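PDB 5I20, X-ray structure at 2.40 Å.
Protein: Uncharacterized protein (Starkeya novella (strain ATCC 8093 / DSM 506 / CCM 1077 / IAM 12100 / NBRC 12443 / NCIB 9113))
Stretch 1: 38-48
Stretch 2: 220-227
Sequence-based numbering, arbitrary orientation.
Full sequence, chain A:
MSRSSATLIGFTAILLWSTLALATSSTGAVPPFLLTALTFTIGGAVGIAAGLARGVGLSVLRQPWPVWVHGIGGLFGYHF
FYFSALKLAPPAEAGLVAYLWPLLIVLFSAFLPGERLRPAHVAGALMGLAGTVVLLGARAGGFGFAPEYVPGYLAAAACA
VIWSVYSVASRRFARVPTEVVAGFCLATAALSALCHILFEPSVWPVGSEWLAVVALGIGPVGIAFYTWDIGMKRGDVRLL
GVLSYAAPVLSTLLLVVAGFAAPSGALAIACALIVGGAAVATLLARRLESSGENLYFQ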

# COMPACT_ATOMS: atom_id res chain seq x y z
N LEU A 38 -0.21 -17.28 0.77
CA LEU A 38 -1.57 -17.69 0.45
C LEU A 38 -2.32 -16.60 -0.30
O LEU A 38 -2.97 -16.86 -1.31
CB LEU A 38 -2.33 -18.09 1.72
CG LEU A 38 -1.84 -19.32 2.48
CD1 LEU A 38 -2.59 -19.48 3.79
CD2 LEU A 38 -1.97 -20.58 1.63
N THR A 39 -2.23 -15.37 0.18
CA THR A 39 -3.00 -14.27 -0.40
C THR A 39 -2.46 -13.81 -1.76
O THR A 39 -3.23 -13.38 -2.62
CB THR A 39 -3.07 -13.06 0.55
OG1 THR A 39 -1.76 -12.76 1.03
CG2 THR A 39 -3.98 -13.37 1.73
N PHE A 40 -1.15 -13.91 -1.96
CA PHE A 40 -0.56 -13.48 -3.22
C PHE A 40 -0.68 -14.55 -4.31
O PHE A 40 -0.66 -14.23 -5.50
CB PHE A 40 0.91 -13.09 -3.03
CG PHE A 40 1.09 -11.64 -2.69
CD1 PHE A 40 0.96 -11.20 -1.38
CD2 PHE A 40 1.38 -10.72 -3.68
CE1 PHE A 40 1.13 -9.87 -1.07
CE2 PHE A 40 1.54 -9.38 -3.37
CZ PHE A 40 1.41 -8.96 -2.06
N THR A 41 -0.81 -15.81 -3.90
CA THR A 41 -1.14 -16.86 -4.85
C THR A 41 -2.55 -16.62 -5.37
O THR A 41 -2.79 -16.70 -6.58
CB THR A 41 -1.05 -18.27 -4.21
OG1 THR A 41 0.31 -18.52 -3.82
CG2 THR A 41 -1.49 -19.33 -5.20
N ILE A 42 -3.47 -16.31 -4.47
CA ILE A 42 -4.83 -15.97 -4.85
C ILE A 42 -4.84 -14.69 -5.68
O ILE A 42 -5.53 -14.60 -6.70
CB ILE A 42 -5.75 -15.80 -3.62
CG1 ILE A 42 -5.83 -17.12 -2.84
CG2 ILE A 42 -7.14 -15.35 -4.03
CD1 ILE A 42 -6.60 -17.02 -1.53
N GLY A 43 -4.05 -13.72 -5.25
CA GLY A 43 -3.93 -12.46 -5.96
C GLY A 43 -3.40 -12.61 -7.37
O GLY A 43 -3.93 -12.03 -8.32
N GLY A 44 -2.34 -13.41 -7.51
CA GLY A 44 -1.78 -13.69 -8.82
C GLY A 44 -2.75 -14.47 -9.68
O GLY A 44 -2.77 -14.32 -10.90
N ALA A 45 -3.57 -15.30 -9.04
CA ALA A 45 -4.54 -16.12 -9.75
C ALA A 45 -5.66 -15.26 -10.33
O ALA A 45 -6.16 -15.54 -11.42
CB ALA A 45 -5.11 -17.19 -8.83
N VAL A 46 -6.05 -14.23 -9.59
CA VAL A 46 -7.07 -13.30 -10.05
C VAL A 46 -6.59 -12.56 -11.30
O VAL A 46 -7.35 -12.37 -12.25
CB VAL A 46 -7.43 -12.27 -8.96
CG1 VAL A 46 -8.39 -11.23 -9.51
CG2 VAL A 46 -8.04 -12.98 -7.76
N GLY A 47 -5.32 -12.16 -11.29
CA GLY A 47 -4.72 -11.49 -12.43
C GLY A 47 -4.67 -12.37 -13.66
O GLY A 47 -4.84 -11.89 -14.78
N ILE A 48 -4.42 -13.66 -13.46
CA ILE A 48 -4.41 -14.61 -14.56
C ILE A 48 -5.82 -14.76 -15.12
O ILE A 48 -6.03 -14.68 -16.33
CB ILE A 48 -3.89 -15.99 -14.12
CG1 ILE A 48 -2.42 -15.89 -13.68
CG2 ILE A 48 -4.04 -17.01 -15.24
CD1 ILE A 48 -1.85 -17.17 -13.13
N PRO A 220 -7.55 -6.61 -1.68
CA PRO A 220 -6.33 -5.84 -1.38
C PRO A 220 -5.07 -6.38 -2.06
O PRO A 220 -4.00 -5.78 -1.92
CB PRO A 220 -6.21 -5.97 0.14
CG PRO A 220 -7.61 -6.20 0.61
CD PRO A 220 -8.23 -7.06 -0.45
N VAL A 221 -5.19 -7.49 -2.79
CA VAL A 221 -4.07 -8.04 -3.54
C VAL A 221 -4.46 -8.31 -4.99
O VAL A 221 -3.86 -7.76 -5.92
CB VAL A 221 -3.55 -9.34 -2.91
CG1 VAL A 221 -2.50 -9.98 -3.80
CG2 VAL A 221 -2.98 -9.08 -1.52
N GLY A 222 -5.48 -9.14 -5.18
CA GLY A 222 -5.89 -9.59 -6.50
C GLY A 222 -6.48 -8.53 -7.41
O GLY A 222 -6.68 -8.77 -8.60
N ILE A 223 -6.76 -7.36 -6.85
CA ILE A 223 -7.27 -6.26 -7.66
C ILE A 223 -6.45 -5.00 -7.41
O ILE A 223 -6.11 -4.28 -8.34
CB ILE A 223 -8.76 -5.98 -7.36
CG1 ILE A 223 -9.62 -7.17 -7.79
CG2 ILE A 223 -9.22 -4.72 -8.08
CD1 ILE A 223 -11.09 -7.00 -7.46
N ALA A 224 -6.12 -4.76 -6.14
CA ALA A 224 -5.45 -3.53 -5.73
C ALA A 224 -4.10 -3.32 -6.41
O ALA A 224 -3.78 -2.20 -6.80
CB ALA A 224 -5.27 -3.52 -4.22
N PHE A 225 -3.31 -4.37 -6.57
CA PHE A 225 -2.00 -4.20 -7.19
C PHE A 225 -2.11 -3.94 -8.69
O PHE A 225 -1.27 -3.24 -9.26
CB PHE A 225 -1.11 -5.42 -6.92
CG PHE A 225 -0.61 -5.49 -5.51
CD1 PHE A 225 0.35 -4.60 -5.06
CD2 PHE A 225 -1.12 -6.43 -4.62
CE1 PHE A 225 0.81 -4.66 -3.75
CE2 PHE A 225 -0.67 -6.49 -3.32
CZ PHE A 225 0.30 -5.60 -2.88
N TYR A 226 -3.14 -4.48 -9.31
CA TYR A 226 -3.35 -4.26 -10.74
C TYR A 226 -3.92 -2.87 -10.99
O TYR A 226 -3.53 -2.19 -11.94
CB TYR A 226 -4.27 -5.33 -11.33
CG TYR A 226 -3.78 -6.73 -11.07
CD1 TYR A 226 -2.91 -7.37 -11.95
CD2 TYR A 226 -4.17 -7.42 -9.93
CE1 TYR A 226 -2.46 -8.65 -11.70
CE2 TYR A 226 -3.72 -8.70 -9.67
CZ TYR A 226 -2.86 -9.31 -10.56
OH TYR A 226 -2.42 -10.58 -10.31
N THR A 227 -4.84 -2.44 -10.14
CA THR A 227 -5.47 -1.13 -10.29
C THR A 227 -4.49 -0.03 -9.87
O THR A 227 -4.61 1.12 -10.31
CB THR A 227 -6.78 -1.04 -9.48
OG1 THR A 227 -7.43 0.21 -9.73
CG2 THR A 227 -6.51 -1.14 -8.01

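Read from its start, stretch 1 is one unbroken helix, and the side chains of L38, T41, I42, A45 and I48 take no part in the contact. The work falls to T39, F40, G43, V46 and G47, with a small share for G44, and the segment they meet is less regular: a loop around G222 that leads, through I223 at the N-cap position, into the helix beginning at A224.

T39 contributes mainly backbone. Its carbonyl O lies 3.7 Å from V221 CG1, while the side chains barely meet, CB of T39 and CG2 of V221 being 4.5 Å apart. That carbonyl is already engaged within the helix, accepting from G43 N, so the methyl of V221 packs against a polar atom whose hydrogen-bonding need is met. The hydroxyl of T39 is likewise satisfied elsewhere in the structure.

F40 brings the largest covered area on this side. Its CA-to-CB bond points sideways, but with chi1 at -90° the end of the side chain comes nearer to the other stretch. V221 CG1 sits over one face of the ring, 4.0 Å from its centroid and only 13° off the normal, a well-centred CH-pi contact. Further out, F40 CZ reaches F225 CE2 at 3.5 Å. The two rings meet obliquely, with centroids 5.3 Å apart and planes at 41°, so the pair is apolar packing without a classical aromatic arrangement.

One turn on, G43 is where the backbones come closest: its CA is 3.5 Å from the CA of G222. Such an approach depends on both residues lacking side chains. A CB on G43 would point toward the other stretch and land 2.1 Å from V221 CG1; one on G222 would come within 2.9 Å of V46 CG2. The space left at G43 is used by V221, whose CG1 lies 3.6 Å from G43 CA. The same methyl therefore touches T39, F40 and G43, which helps explain why V221 has the largest area covered of any residue in the contact.

G43 also supplies the one hydrogen bond across the stretches. The hydroxyl of Y226 donates to it, OH to G43 O at 2.9 Å, with the acceptor near the plane of the tyrosine ring, at its edge. Since G43 O also accepts from G47 N within the helix, at 3.3 Å, the tyrosine adds a second donor to a carbonyl already in use. G44 borders this site, its CA 3.5 Å from Y226 OH.

V46 points toward the partner and closes over the loop, its CG1 3.1 Å from G222 O, a tight approach for a methyl and a carbonyl oxygen.

G47 completes the pattern. Its CA is 3.3 Å from Y226 OH, and a CB there would fall 2.0 Å from that oxygen. The rule is legible: G43 and G47, one turn apart, open a surface on the helix, and V221, G222 and Y226 fill it.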